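Local structure of probable ABC transporter extracellular-binding protein yckB (Bacillus subtilis, 2IEE) at residues 58-63 / 234-239; 51-56 / 229-234; 47-52 / 105-110. The protein is probably the extracellular solute-binding component of a binding-protein-dependent ABC transport system at the cell membrane. All coordinates share one frame; numbering follows the deposited sequence.

Interaction 1 of 3, residues 58-63 / 234-239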
ATOM      1  N   ALA A  58      12.069  14.790  -1.895  1.00 20.22           N
ATOM      2  CA  ALA A  58      11.962  16.185  -2.295  1.00 22.22           C
ATOM      3  C   ALA A  58      13.032  16.999  -1.578  1.00 22.92           C
ATOM      4  O   ALA A  58      13.654  17.887  -2.167  1.00 23.98           O
ATOM      5  CB  ALA A  58      10.577  16.723  -1.962  1.00 19.67           C
ATOM      6  N   LYS A  59      13.252  16.687  -0.306  1.00 22.82           N
ATOM      7  CA  LYS A  59      14.255  17.394   0.479  1.00 22.41           C
ATOM      8  C   LYS A  59      15.629  17.194  -0.152  1.00 21.06           C
ATOM      9  O   LYS A  59      16.414  18.134  -0.247  1.00 20.61           O
ATOM     10  CB  LYS A  59      14.263  16.890   1.927  1.00 22.69           C
ATOM     11  CG  LYS A  59      15.160  17.710   2.847  1.00 25.88           C
ATOM     12  CD  LYS A  59      15.249  17.121   4.247  1.00 28.20           C
ATOM     13  CE  LYS A  59      16.122  17.996   5.141  1.00 30.50           C
ATOM     14  NZ  LYS A  59      16.235  17.459   6.528  1.00 33.12           N
ATOM     15  N   ARG A  60      15.913  15.970  -0.595  1.00 21.47           N
ATOM     16  CA  ARG A  60      17.191  15.669  -1.229  1.00 22.60           C
ATOM     17  C   ARG A  60      17.377  16.581  -2.438  1.00 23.41           C
ATOM     18  O   ARG A  60      18.505  16.885  -2.826  1.00 24.66           O
ATOM     19  CB  ARG A  60      17.245  14.206  -1.700  1.00 23.40           C
ATOM     20  CG  ARG A  60      17.192  13.158  -0.593  1.00 25.99           C
ATOM     21  CD  ARG A  60      18.382  13.257   0.354  1.00 25.45           C
ATOM     22  NE  ARG A  60      18.240  12.374   1.514  1.00 25.50           N
ATOM     23  CZ  ARG A  60      18.613  11.098   1.546  1.00 24.22           C
ATOM     24  NH1 ARG A  60      19.163  10.536   0.478  1.00 22.76           N
ATOM     25  NH2 ARG A  60      18.433  10.383   2.650  1.00 21.89           N
ATOM     26  N   LEU A  61      16.260  17.009  -3.024  1.00 22.17           N
ATOM     27  CA  LEU A  61      16.269  17.870  -4.198  1.00 21.86           C
ATOM     28  C   LEU A  61      16.062  19.346  -3.855  1.00 23.04           C
ATOM     29  O   LEU A  61      15.654  20.132  -4.707  1.00 24.26           O
ATOM     30  CB  LEU A  61      15.184  17.407  -5.175  1.00 20.37           C
ATOM     31  CG  LEU A  61      15.357  15.975  -5.697  1.00 22.70           C
ATOM     32  CD1 LEU A  61      14.095  15.510  -6.400  1.00 20.88           C
ATOM     33  CD2 LEU A  61      16.549  15.918  -6.632  1.00 20.00           C
ATOM     34  N   GLY A  62      16.342  19.712  -2.606  1.00 23.60           N
ATOM     35  CA  GLY A  62      16.184  21.089  -2.172  1.00 21.91           C
ATOM     36  C   GLY A  62      14.767  21.614  -2.308  1.00 22.75           C
ATOM     37  O   GLY A  62      14.561  22.811  -2.500  1.00 22.07           O
ATOM     38  N   LEU A  63      13.783  20.728  -2.198  1.00 22.02           N
ATOM     39  CA  LEU A  63      12.393  21.145  -2.336  1.00 23.20           C
ATOM     40  C   LEU A  63      11.539  20.884  -1.104  1.00 24.12           C
ATOM     41  O   LEU A  63      11.819  19.995  -0.302  1.00 24.43           O
ATOM     42  CB  LEU A  63      11.736  20.430  -3.518  1.00 23.94           C
ATOM     43  CG  LEU A  63      12.393  20.467  -4.898  1.00 26.30           C
ATOM     44  CD1 LEU A  63      11.626  19.530  -5.825  1.00 24.30           C
ATOM     45  CD2 LEU A  63      12.412  21.888  -5.443  1.00 26.48           C
ATOM     46  N   ASP A 234      21.696   4.510   0.661  1.00 26.10           N
ATOM     47  CA  ASP A 234      22.142   4.828   2.014  1.00 25.05           C
ATOM     48  C   ASP A 234      21.256   4.270   3.125  1.00 24.25           C
ATOM     49  O   ASP A 234      21.479   4.553   4.298  1.00 24.81           O
ATOM     50  CB  ASP A 234      22.316   6.334   2.207  1.00 23.66           C
ATOM     51  CG  ASP A 234      21.010   7.095   2.148  1.00 25.04           C
ATOM     52  OD1 ASP A 234      19.934   6.495   2.364  1.00 25.13           O
ATOM     53  OD2 ASP A 234      21.072   8.318   1.905  1.00 25.49           O
ATOM     54  N   GLY A 235      20.255   3.480   2.760  1.00 24.32           N
ATOM     55  CA  GLY A 235      19.394   2.883   3.768  1.00 25.39           C
ATOM     56  C   GLY A 235      18.210   3.700   4.255  1.00 24.00           C
ATOM     57  O   GLY A 235      17.484   3.258   5.145  1.00 24.42           O
ATOM     58  N   SER A 236      18.008   4.883   3.679  1.00 22.11           N
ATOM     59  CA  SER A 236      16.895   5.742   4.073  1.00 20.94           C
ATOM     60  C   SER A 236      15.545   5.078   3.821  1.00 19.38           C
ATOM     61  O   SER A 236      14.639   5.163   4.649  1.00 17.63           O
ATOM     62  CB  SER A 236      16.958   7.069   3.315  1.00 21.01           C
ATOM     63  OG  SER A 236      18.163   7.750   3.604  1.00 24.16           O
ATOM     64  N   LEU A 237      15.404   4.425   2.674  1.00 18.64           N
ATOM     65  CA  LEU A 237      14.151   3.752   2.356  1.00 18.88           C
ATOM     66  C   LEU A 237      13.860   2.658   3.378  1.00 17.83           C
ATOM     67  O   LEU A 237      12.776   2.608   3.958  1.00 17.31           O
ATOM     68  CB  LEU A 237      14.205   3.148   0.948  1.00 18.54           C
ATOM     69  CG  LEU A 237      14.078   4.111  -0.236  1.00 19.40           C
ATOM     70  CD1 LEU A 237      14.112   3.324  -1.529  1.00 20.10           C
ATOM     71  CD2 LEU A 237      12.770   4.887  -0.137  1.00 20.83           C
ATOM     72  N   THR A 238      14.834   1.779   3.600  1.00 18.31           N
ATOM     73  CA  THR A 238      14.665   0.691   4.556  1.00 17.55           C
ATOM     74  C   THR A 238      14.353   1.259   5.936  1.00 17.46           C
ATOM     75  O   THR A 238      13.509   0.731   6.656  1.00 17.02           O
ATOM     76  CB  THR A 238      15.935  -0.191   4.635  1.00 16.80           C
ATOM     77  OG1 THR A 238      16.161  -0.805   3.363  1.00 14.84           O
ATOM     78  CG2 THR A 238      15.769  -1.282   5.687  1.00 15.50           C
ATOM     79  N   LYS A 239      15.026   2.349   6.289  1.00 18.26           N
ATOM     80  CA  LYS A 239      14.823   2.995   7.584  1.00 19.83           C
ATOM     81  C   LYS A 239      13.380   3.460   7.754  1.00 17.19           C
ATOM     82  O   LYS A 239      12.755   3.211   8.786  1.00 16.59           O
ATOM     83  CB  LYS A 239      15.773   4.186   7.728  1.00 24.11           C
ATOM     84  CG  LYS A 239      15.669   4.918   9.061  1.00 29.52           C
ATOM     85  CD  LYS A 239      16.846   5.872   9.236  1.00 33.19           C
ATOM     86  CE  LYS A 239      16.870   6.490  10.622  1.00 35.87           C
ATOM     87  NZ  LYS A 239      18.109   7.286  10.850  1.00 39.50           N
TER
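Arg60 alone carries the 58-63 side of this contact, reaching from the C-terminal end of helix 49-60 to Asp234 and Ser236 at the junction between helices 218-234 and 236-244. Its CG lies anti to the carbonyl carbon (chi1 -65°), and a bend at chi2 (-62°) sends the guanidinium across to the other segment. NH2 gives the sounder bond, to Ser236 OG at 2.8 Å, with the oxygen at the edge of the guanidinium and close to its plane. NH1 forms a weak salt bridge, 3.3 Å from Asp234 OD2; the carboxylate is turned 64° from the guanidinium, so the two groups do not pair side by side. NH1 also forms a salt bridge with Glu230 and NE one with Glu56, which fixes the rotation of the group from several directions. Without the guanidinium, as with an alanine in its place, the carboxylates of Glu56, Glu230 and Asp234 would probably lose their common positive partner and Ser236 OG a donor. Just beyond Arg60 the helix closes in a Schellman motif: Gly62, with positive phi, is its C-prime residue, Gly62 N bonds to Lys59 O at 2.8 Å, and Leu63 N bonds to Ala58 O at 2.8 Å. The partners of Arg60 are prearranged too. Asp234 OD1 accepts from Ser236 N at 2.8 Å, an Asx turn that spans Gly235, the N-cap of the next helix. Ser236 OG also points its hydrogen at Asp234 OD1, though the modelled length is doubtfully short. The chemistry is a surface charge network: one cation, shared between Glu56 of its own helix, Glu230 of helix 218-234 and, more weakly, Asp234, with Ser236 OG completing the set, likely offsets the repulsion among the acidic groups gathered round it and ties the junction to the end of helix 49-60.

Interaction 2 of 3, residues 51-56 / 229-234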
ATOM      1  N   VAL A  51       4.389   8.940   2.227  1.00 11.65           N
ATOM      2  CA  VAL A  51       4.432  10.382   2.437  1.00  9.94           C
ATOM      3  C   VAL A  51       5.842  10.801   2.848  1.00 10.93           C
ATOM      4  O   VAL A  51       6.395  11.756   2.303  1.00 11.65           O
ATOM      5  CB  VAL A  51       3.415  10.803   3.527  1.00 10.51           C
ATOM      6  CG1 VAL A  51       3.670  12.224   3.983  1.00  7.48           C
ATOM      7  CG2 VAL A  51       2.008  10.675   2.983  1.00  8.77           C
ATOM      8  N   GLU A  52       6.432  10.074   3.792  1.00 11.32           N
ATOM      9  CA  GLU A  52       7.770  10.407   4.259  1.00 11.92           C
ATOM     10  C   GLU A  52       8.820  10.152   3.187  1.00 11.94           C
ATOM     11  O   GLU A  52       9.803  10.883   3.096  1.00 13.82           O
ATOM     12  CB  GLU A  52       8.113   9.627   5.538  1.00 12.83           C
ATOM     13  CG  GLU A  52       7.229   9.945   6.748  1.00 14.38           C
ATOM     14  CD  GLU A  52       7.155  11.433   7.070  1.00 17.66           C
ATOM     15  OE1 GLU A  52       8.166  12.147   6.881  1.00 20.67           O
ATOM     16  OE2 GLU A  52       6.085  11.893   7.527  1.00 18.86           O
ATOM     17  N   VAL A  53       8.617   9.118   2.376  1.00 12.49           N
ATOM     18  CA  VAL A  53       9.562   8.810   1.309  1.00 12.06           C
ATOM     19  C   VAL A  53       9.611   9.972   0.321  1.00 12.45           C
ATOM     20  O   VAL A  53      10.679  10.391  -0.107  1.00 14.34           O
ATOM     21  CB  VAL A  53       9.157   7.522   0.544  1.00 12.90           C
ATOM     22  CG1 VAL A  53       9.990   7.386  -0.724  1.00  9.66           C
ATOM     23  CG2 VAL A  53       9.362   6.297   1.440  1.00 13.53           C
ATOM     24  N   VAL A  54       8.441  10.481  -0.044  1.00 12.37           N
ATOM     25  CA  VAL A  54       8.355  11.600  -0.970  1.00 12.19           C
ATOM     26  C   VAL A  54       8.949  12.862  -0.337  1.00 12.43           C
ATOM     27  O   VAL A  54       9.745  13.572  -0.955  1.00  9.00           O
ATOM     28  CB  VAL A  54       6.882  11.876  -1.353  1.00 12.03           C
ATOM     29  CG1 VAL A  54       6.788  13.136  -2.193  1.00 12.99           C
ATOM     30  CG2 VAL A  54       6.314  10.695  -2.117  1.00 11.48           C
ATOM     31  N   ARG A  55       8.552  13.127   0.905  1.00 13.23           N
ATOM     32  CA  ARG A  55       9.020  14.296   1.640  1.00 15.69           C
ATOM     33  C   ARG A  55      10.545  14.363   1.636  1.00 16.68           C
ATOM     34  O   ARG A  55      11.133  15.389   1.284  1.00 16.88           O
ATOM     35  CB  ARG A  55       8.470  14.245   3.077  1.00 16.15           C
ATOM     36  CG  ARG A  55       8.901  15.374   4.010  1.00 20.59           C
ATOM     37  CD  ARG A  55       8.138  15.289   5.346  1.00 21.27           C
ATOM     38  NE  ARG A  55       6.801  15.875   5.243  1.00 22.04           N
ATOM     39  CZ  ARG A  55       5.712  15.399   5.838  1.00 22.41           C
ATOM     40  NH1 ARG A  55       5.773  14.309   6.589  1.00 19.94           N
ATOM     41  NH2 ARG A  55       4.555  16.028   5.690  1.00 27.76           N
ATOM     42  N   GLU A  56      11.177  13.256   2.004  1.00 16.18           N
ATOM     43  CA  GLU A  56      12.631  13.170   2.060  1.00 18.07           C
ATOM     44  C   GLU A  56      13.255  13.257   0.667  1.00 18.91           C
ATOM     45  O   GLU A  56      14.286  13.904   0.478  1.00 19.91           O
ATOM     46  CB  GLU A  56      13.040  11.860   2.745  1.00 19.32           C
ATOM     47  CG  GLU A  56      14.538  11.664   2.937  1.00 22.30           C
ATOM     48  CD  GLU A  56      15.155  12.726   3.834  1.00 25.04           C
ATOM     49  OE1 GLU A  56      14.448  13.239   4.726  1.00 25.32           O
ATOM     50  OE2 GLU A  56      16.353  13.037   3.660  1.00 28.14           O
ATOM     51  N   LYS A 229      17.147   6.726  -5.551  1.00 18.32           N
ATOM     52  CA  LYS A 229      18.273   5.809  -5.668  1.00 20.86           C
ATOM     53  C   LYS A 229      19.276   6.096  -4.555  1.00 21.73           C
ATOM     54  O   LYS A 229      19.838   5.182  -3.956  1.00 22.75           O
ATOM     55  CB  LYS A 229      18.950   5.975  -7.037  1.00 23.76           C
ATOM     56  CG  LYS A 229      20.199   5.124  -7.227  1.00 26.39           C
ATOM     57  CD  LYS A 229      20.732   5.220  -8.653  1.00 31.23           C
ATOM     58  CE  LYS A 229      21.943   4.310  -8.858  1.00 33.05           C
ATOM     59  NZ  LYS A 229      22.415   4.305 -10.275  1.00 34.89           N
ATOM     60  N   GLU A 230      19.492   7.379  -4.291  1.00 23.58           N
ATOM     61  CA  GLU A 230      20.406   7.817  -3.248  1.00 25.80           C
ATOM     62  C   GLU A 230      19.902   7.317  -1.894  1.00 26.00           C
ATOM     63  O   GLU A 230      20.689   6.910  -1.035  1.00 24.42           O
ATOM     64  CB  GLU A 230      20.485   9.346  -3.255  1.00 27.88           C
ATOM     65  CG  GLU A 230      21.422   9.957  -2.235  1.00 33.05           C
ATOM     66  CD  GLU A 230      21.407  11.478  -2.294  1.00 38.71           C
ATOM     67  OE1 GLU A 230      21.832  12.042  -3.328  1.00 39.49           O
ATOM     68  OE2 GLU A 230      20.963  12.112  -1.310  1.00 40.26           O
HETATM   69  N   MSE A 231      18.584   7.351  -1.717  1.00 25.71           N
HETATM   70  CA  MSE A 231      17.950   6.908  -0.480  1.00 25.90           C
HETATM   71  C   MSE A 231      18.005   5.388  -0.386  1.00 26.81           C
HETATM   72  O   MSE A 231      18.180   4.816   0.694  1.00 25.65           O
HETATM   73  CB  MSE A 231      16.498   7.391  -0.437  1.00 25.95           C
HETATM   74  CG  MSE A 231      16.352   8.879  -0.143  1.00 25.55           C
HETATM   75 SE   MSE A 231      14.540   9.511  -0.423  1.00 32.10          SE
HETATM   76  CE  MSE A 231      13.720   8.754   1.156  1.00 28.81           C
ATOM     77  N   SER A 232      17.866   4.739  -1.535  1.00 27.52           N
ATOM     78  CA  SER A 232      17.909   3.292  -1.608  1.00 29.10           C
ATOM     79  C   SER A 232      19.284   2.772  -1.213  1.00 28.41           C
ATOM     80  O   SER A 232      19.401   1.750  -0.530  1.00 29.04           O
ATOM     81  CB  SER A 232      17.585   2.834  -3.028  1.00 29.75           C
ATOM     82  OG  SER A 232      17.671   1.425  -3.123  1.00 33.20           O
ATOM     83  N   LYS A 233      20.323   3.487  -1.635  1.00 27.41           N
ATOM     84  CA  LYS A 233      21.696   3.091  -1.349  1.00 26.91           C
ATOM     85  C   LYS A 233      22.173   3.417   0.066  1.00 27.12           C
ATOM     86  O   LYS A 233      22.979   2.672   0.623  1.00 28.84           O
ATOM     87  CB  LYS A 233      22.644   3.719  -2.379  1.00 26.97           C
ATOM     88  CG  LYS A 233      22.293   3.358  -3.819  1.00 27.85           C
ATOM     89  CD  LYS A 233      23.075   4.170  -4.848  1.00 28.68           C
ATOM     90  CE  LYS A 233      24.502   3.677  -5.003  1.00 30.63           C
ATOM     91  NZ  LYS A 233      25.201   4.345  -6.145  1.00 31.67           N
ATOM     92  N   ASP A 234      21.696   4.510   0.661  1.00 26.10           N
ATOM     93  CA  ASP A 234      22.142   4.828   2.014  1.00 25.05           C
ATOM     94  C   ASP A 234      21.256   4.270   3.125  1.00 24.25           C
ATOM     95  O   ASP A 234      21.479   4.553   4.298  1.00 24.81           O
ATOM     96  CB  ASP A 234      22.316   6.334   2.207  1.00 23.66           C
ATOM     97  CG  ASP A 234      21.010   7.095   2.148  1.00 25.04           C
ATOM     98  OD1 ASP A 234      19.934   6.495   2.364  1.00 25.13           O
ATOM     99  OD2 ASP A 234      21.072   8.318   1.905  1.00 25.49           O
TER
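Glu52 OE2 is held by Arg55 NH1, a 2.6 Å salt bridge one turn on in helix 49-60, the helix whose Val53 and Glu56 meet Met231, and by the hydroxyl of Thr47 at the end of strand 45-47, which donates to it. The other carboxylate oxygen, Glu52 OE1, lies at the edge of the Arg55 guanidinium and in its plane. These bonds stay on the 47-55 side and leave the meeting with segment 229-234 to van der Waals contacts, for no hydrogen bond runs between the two segments. Met231, present as selenomethionine, does the reaching. Its chain runs straight out to SE (chi2 169°), and the bend at chi3 (75°) turns the terminal methyl onto helix 49-60. There CE touches Glu56 CG at 3.5 Å and Glu56 CB at 3.6 Å, so it is the aliphatic base of the glutamate, not its carboxylate, that receives the methyl. On the Val53 side CE lies 3.7 Å from Val53 O and 4.4 Å from Val53 CG1, while SE is 4.0 Å from Glu56 CG. The methyl thus settles between two residues almost one turn apart, against a backbone carbonyl and two side chains. Glu56 can offer its methylenes because CG stands anti to the backbone N and the chain then bends at chi2 (62°), turning the carboxylate away from the methyl to a salt bridge with Arg60 NE. Further along its length, Met231 also packs on Ala57, Arg60 and Ser236. In the fold, the buried selenomethionine joins helix 218-234 to the face of helix 49-60 that also receives Leu237 of helix 236-244 against Val53, while Val51 and Arg55 turn to Phe67 of strand 64-69 and Val54 to Ala88.

Interaction 3 of 3, residues 47-52 / 105-110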
ATOM      1  N   THR A  47       1.373  11.909   7.508  1.00 12.94           N
ATOM      2  CA  THR A  47       2.614  11.157   7.537  1.00 13.23           C
ATOM      3  C   THR A  47       2.418   9.787   6.897  1.00 12.68           C
ATOM      4  O   THR A  47       1.507   9.614   6.097  1.00 13.42           O
ATOM      5  CB  THR A  47       3.115  11.021   9.001  1.00 12.86           C
ATOM      6  OG1 THR A  47       4.377  10.346   9.024  1.00 14.47           O
ATOM      7  CG2 THR A  47       2.113  10.268   9.841  1.00 13.18           C
ATOM      8  N   GLY A  48       3.268   8.822   7.233  1.00 13.40           N
ATOM      9  CA  GLY A  48       3.138   7.499   6.640  1.00 13.09           C
ATOM     10  C   GLY A  48       4.326   7.166   5.753  1.00 13.37           C
ATOM     11  O   GLY A  48       5.007   8.067   5.255  1.00 12.05           O
ATOM     12  N   TYR A  49       4.571   5.876   5.535  1.00 12.72           N
ATOM     13  CA  TYR A  49       5.705   5.460   4.723  1.00 12.72           C
ATOM     14  C   TYR A  49       5.904   6.228   3.409  1.00 11.30           C
ATOM     15  O   TYR A  49       6.933   6.868   3.218  1.00 12.83           O
ATOM     16  CB  TYR A  49       5.629   3.960   4.423  1.00 11.16           C
ATOM     17  CG  TYR A  49       6.751   3.494   3.524  1.00 10.16           C
ATOM     18  CD1 TYR A  49       8.073   3.516   3.959  1.00  7.92           C
ATOM     19  CD2 TYR A  49       6.494   3.085   2.223  1.00  9.38           C
ATOM     20  CE1 TYR A  49       9.111   3.147   3.115  1.00  8.45           C
ATOM     21  CE2 TYR A  49       7.524   2.711   1.369  1.00 10.63           C
ATOM     22  CZ  TYR A  49       8.826   2.745   1.818  1.00  9.65           C
ATOM     23  OH  TYR A  49       9.838   2.383   0.965  1.00  9.25           O
ATOM     24  N   GLU A  50       4.924   6.164   2.510  1.00 13.38           N
ATOM     25  CA  GLU A  50       5.036   6.831   1.215  1.00 11.59           C
ATOM     26  C   GLU A  50       5.162   8.348   1.326  1.00  9.32           C
ATOM     27  O   GLU A  50       5.945   8.971   0.613  1.00  8.36           O
ATOM     28  CB  GLU A  50       3.843   6.457   0.320  1.00 12.10           C
ATOM     29  CG  GLU A  50       3.940   7.041  -1.092  1.00 13.22           C
ATOM     30  CD  GLU A  50       2.874   6.522  -2.043  1.00 13.92           C
ATOM     31  OE1 GLU A  50       1.827   6.041  -1.569  1.00 15.44           O
ATOM     32  OE2 GLU A  50       3.079   6.611  -3.270  1.00 14.03           O
ATOM     33  N   VAL A  51       4.389   8.940   2.227  1.00 11.65           N
ATOM     34  CA  VAL A  51       4.432  10.382   2.437  1.00  9.94           C
ATOM     35  C   VAL A  51       5.842  10.801   2.848  1.00 10.93           C
ATOM     36  O   VAL A  51       6.395  11.756   2.303  1.00 11.65           O
ATOM     37  CB  VAL A  51       3.415  10.803   3.527  1.00 10.51           C
ATOM     38  CG1 VAL A  51       3.670  12.224   3.983  1.00  7.48           C
ATOM     39  CG2 VAL A  51       2.008  10.675   2.983  1.00  8.77           C
ATOM     40  N   GLU A  52       6.432  10.074   3.792  1.00 11.32           N
ATOM     41  CA  GLU A  52       7.770  10.407   4.259  1.00 11.92           C
ATOM     42  C   GLU A  52       8.820  10.152   3.187  1.00 11.94           C
ATOM     43  O   GLU A  52       9.803  10.883   3.096  1.00 13.82           O
ATOM     44  CB  GLU A  52       8.113   9.627   5.538  1.00 12.83           C
ATOM     45  CG  GLU A  52       7.229   9.945   6.748  1.00 14.38           C
ATOM     46  CD  GLU A  52       7.155  11.433   7.070  1.00 17.66           C
ATOM     47  OE1 GLU A  52       8.166  12.147   6.881  1.00 20.67           O
ATOM     48  OE2 GLU A  52       6.085  11.893   7.527  1.00 18.86           O
ATOM     49  N   THR A 105      10.862   5.026  -9.901  1.00 14.13           N
ATOM     50  CA  THR A 105      11.225   3.642  -9.669  1.00 14.08           C
ATOM     51  C   THR A 105      10.332   3.270  -8.485  1.00 13.12           C
ATOM     52  O   THR A 105       9.917   4.142  -7.723  1.00 13.41           O
ATOM     53  CB  THR A 105      12.710   3.504  -9.284  1.00 15.63           C
ATOM     54  OG1 THR A 105      13.052   4.516  -8.329  1.00 18.60           O
ATOM     55  CG2 THR A 105      13.599   3.655 -10.522  1.00 16.78           C
ATOM     56  N   PRO A 106      10.004   1.983  -8.324  1.00 12.04           N
ATOM     57  CA  PRO A 106       9.142   1.578  -7.209  1.00 12.76           C
ATOM     58  C   PRO A 106       9.825   1.688  -5.845  1.00 13.86           C
ATOM     59  O   PRO A 106      11.040   1.534  -5.742  1.00 13.26           O
ATOM     60  CB  PRO A 106       8.788   0.127  -7.542  1.00 12.44           C
ATOM     61  CG  PRO A 106       9.078   0.000  -9.035  1.00 14.50           C
ATOM     62  CD  PRO A 106      10.314   0.838  -9.195  1.00 11.51           C
ATOM     63  N   TYR A 107       9.043   1.970  -4.805  1.00 13.91           N
ATOM     64  CA  TYR A 107       9.593   2.042  -3.458  1.00 15.53           C
ATOM     65  C   TYR A 107       8.859   1.117  -2.481  1.00 16.64           C
ATOM     66  O   TYR A 107       9.055   1.188  -1.266  1.00 19.39           O
ATOM     67  CB  TYR A 107       9.635   3.486  -2.933  1.00 13.82           C
ATOM     68  CG  TYR A 107       8.490   4.392  -3.321  1.00 16.21           C
ATOM     69  CD1 TYR A 107       7.221   4.219  -2.783  1.00 15.87           C
ATOM     70  CD2 TYR A 107       8.700   5.475  -4.175  1.00 16.61           C
ATOM     71  CE1 TYR A 107       6.188   5.104  -3.077  1.00 16.56           C
ATOM     72  CE2 TYR A 107       7.672   6.370  -4.476  1.00 14.79           C
ATOM     73  CZ  TYR A 107       6.419   6.178  -3.922  1.00 16.57           C
ATOM     74  OH  TYR A 107       5.395   7.056  -4.194  1.00 13.19           O
ATOM     75  N   LYS A 108       8.018   0.244  -3.026  1.00 15.97           N
ATOM     76  CA  LYS A 108       7.296  -0.741  -2.227  1.00 15.60           C
ATOM     77  C   LYS A 108       6.871  -1.911  -3.102  1.00 15.33           C
ATOM     78  O   LYS A 108       6.317  -1.723  -4.182  1.00 13.98           O
ATOM     79  CB  LYS A 108       6.062  -0.138  -1.538  1.00 15.43           C
ATOM     80  CG  LYS A 108       5.302  -1.156  -0.679  1.00 16.23           C
ATOM     81  CD  LYS A 108       4.471  -0.508   0.434  1.00 15.15           C
ATOM     82  CE  LYS A 108       3.192   0.129  -0.090  1.00 15.48           C
ATOM     83  NZ  LYS A 108       2.234  -0.879  -0.613  1.00 10.27           N
ATOM     84  N   TYR A 109       7.156  -3.118  -2.626  1.00 15.14           N
ATOM     85  CA  TYR A 109       6.798  -4.338  -3.331  1.00 14.89           C
ATOM     86  C   TYR A 109       6.010  -5.186  -2.342  1.00 15.23           C
ATOM     87  O   TYR A 109       6.385  -5.301  -1.176  1.00 13.36           O
ATOM     88  CB  TYR A 109       8.052  -5.094  -3.776  1.00 13.82           C
ATOM     89  CG  TYR A 109       8.957  -4.306  -4.698  1.00 14.58           C
ATOM     90  CD1 TYR A 109       9.743  -3.263  -4.212  1.00 15.06           C
ATOM     91  CD2 TYR A 109       9.029  -4.608  -6.057  1.00 16.15           C
ATOM     92  CE1 TYR A 109      10.585  -2.541  -5.059  1.00 17.85           C
ATOM     93  CE2 TYR A 109       9.867  -3.890  -6.915  1.00 16.26           C
ATOM     94  CZ  TYR A 109      10.639  -2.862  -6.407  1.00 18.15           C
ATOM     95  OH  TYR A 109      11.468  -2.155  -7.243  1.00 20.60           O
ATOM     96  N   SER A 110       4.916  -5.775  -2.799  1.00 13.67           N
ATOM     97  CA  SER A 110       4.107  -6.586  -1.916  1.00 13.46           C
ATOM     98  C   SER A 110       3.287  -7.574  -2.731  1.00 13.81           C
ATOM     99  O   SER A 110       3.503  -7.742  -3.934  1.00 14.66           O
ATOM    100  CB  SER A 110       3.189  -5.682  -1.086  1.00 12.31           C
ATOM    101  OG  SER A 110       2.529  -6.410  -0.063  1.00 13.24           O
TER
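The start of helix 49-60, with Gly48 at its N-cap, meets the residues leading into strand 108-116, one of the long strands that run between the lobes, as expected of a type II periplasmic-binding-protein fold. Two tyrosine hydroxyls link the segments in opposite senses. Tyr49 OH donates to Tyr107 O at 2.6 Å, lying in the carbonyl plane at a C=O...donor angle of 155°. Tyr107 OH returns a bond to Glu50 OE2 at 2.5 Å, using the anti lone pair of that oxygen. Glu50 gets there with an extended chain, crossing the tyrosine at about a right angle, and its CG packs 3.6 Å from Tyr107 CE1. The carboxylate is turned 67° from the ring. Beside these bonds Tyr49 CE2 comes within 4.4 Å of Tyr107 CD1 and lies 4.3 Å from Lys108 CB; NZ of that lysine goes on to a hydrogen bond with Gln209 and a salt bridge with Asp90. Glu50 OE1 takes the backbone N of Asp90, so both oxygens of this buried carboxylate have donors. Such donors would probably favour its charged form, and the two phenol bonds, each made in the plane of its ring, probably restrain both rings, pinning the helix start to the beginning of the interlobe strand.

All three contacts use helix 49-60. Interaction 1 takes its C-terminal end, interaction 2 its middle, and interaction 3 its start, which lies nearest the centre of the chain. Interactions 1 and 2 have centres about 3 Å apart and share Asp234; Arg60 NH1 bonds Glu230 OE2 at 3.0 Å between them. Yet the first is a surface network of charges, while the second is buried apolar packing round a single methyl. Interaction 3 is buried too, but relies on phenol hydrogen bonds, and joins interaction 2 where Val53 CG1 packs 4.2 Å from Tyr107 CD2. Together they tie the late helices 218-234 and 236-244 and the start of strand 108-116 to one helix.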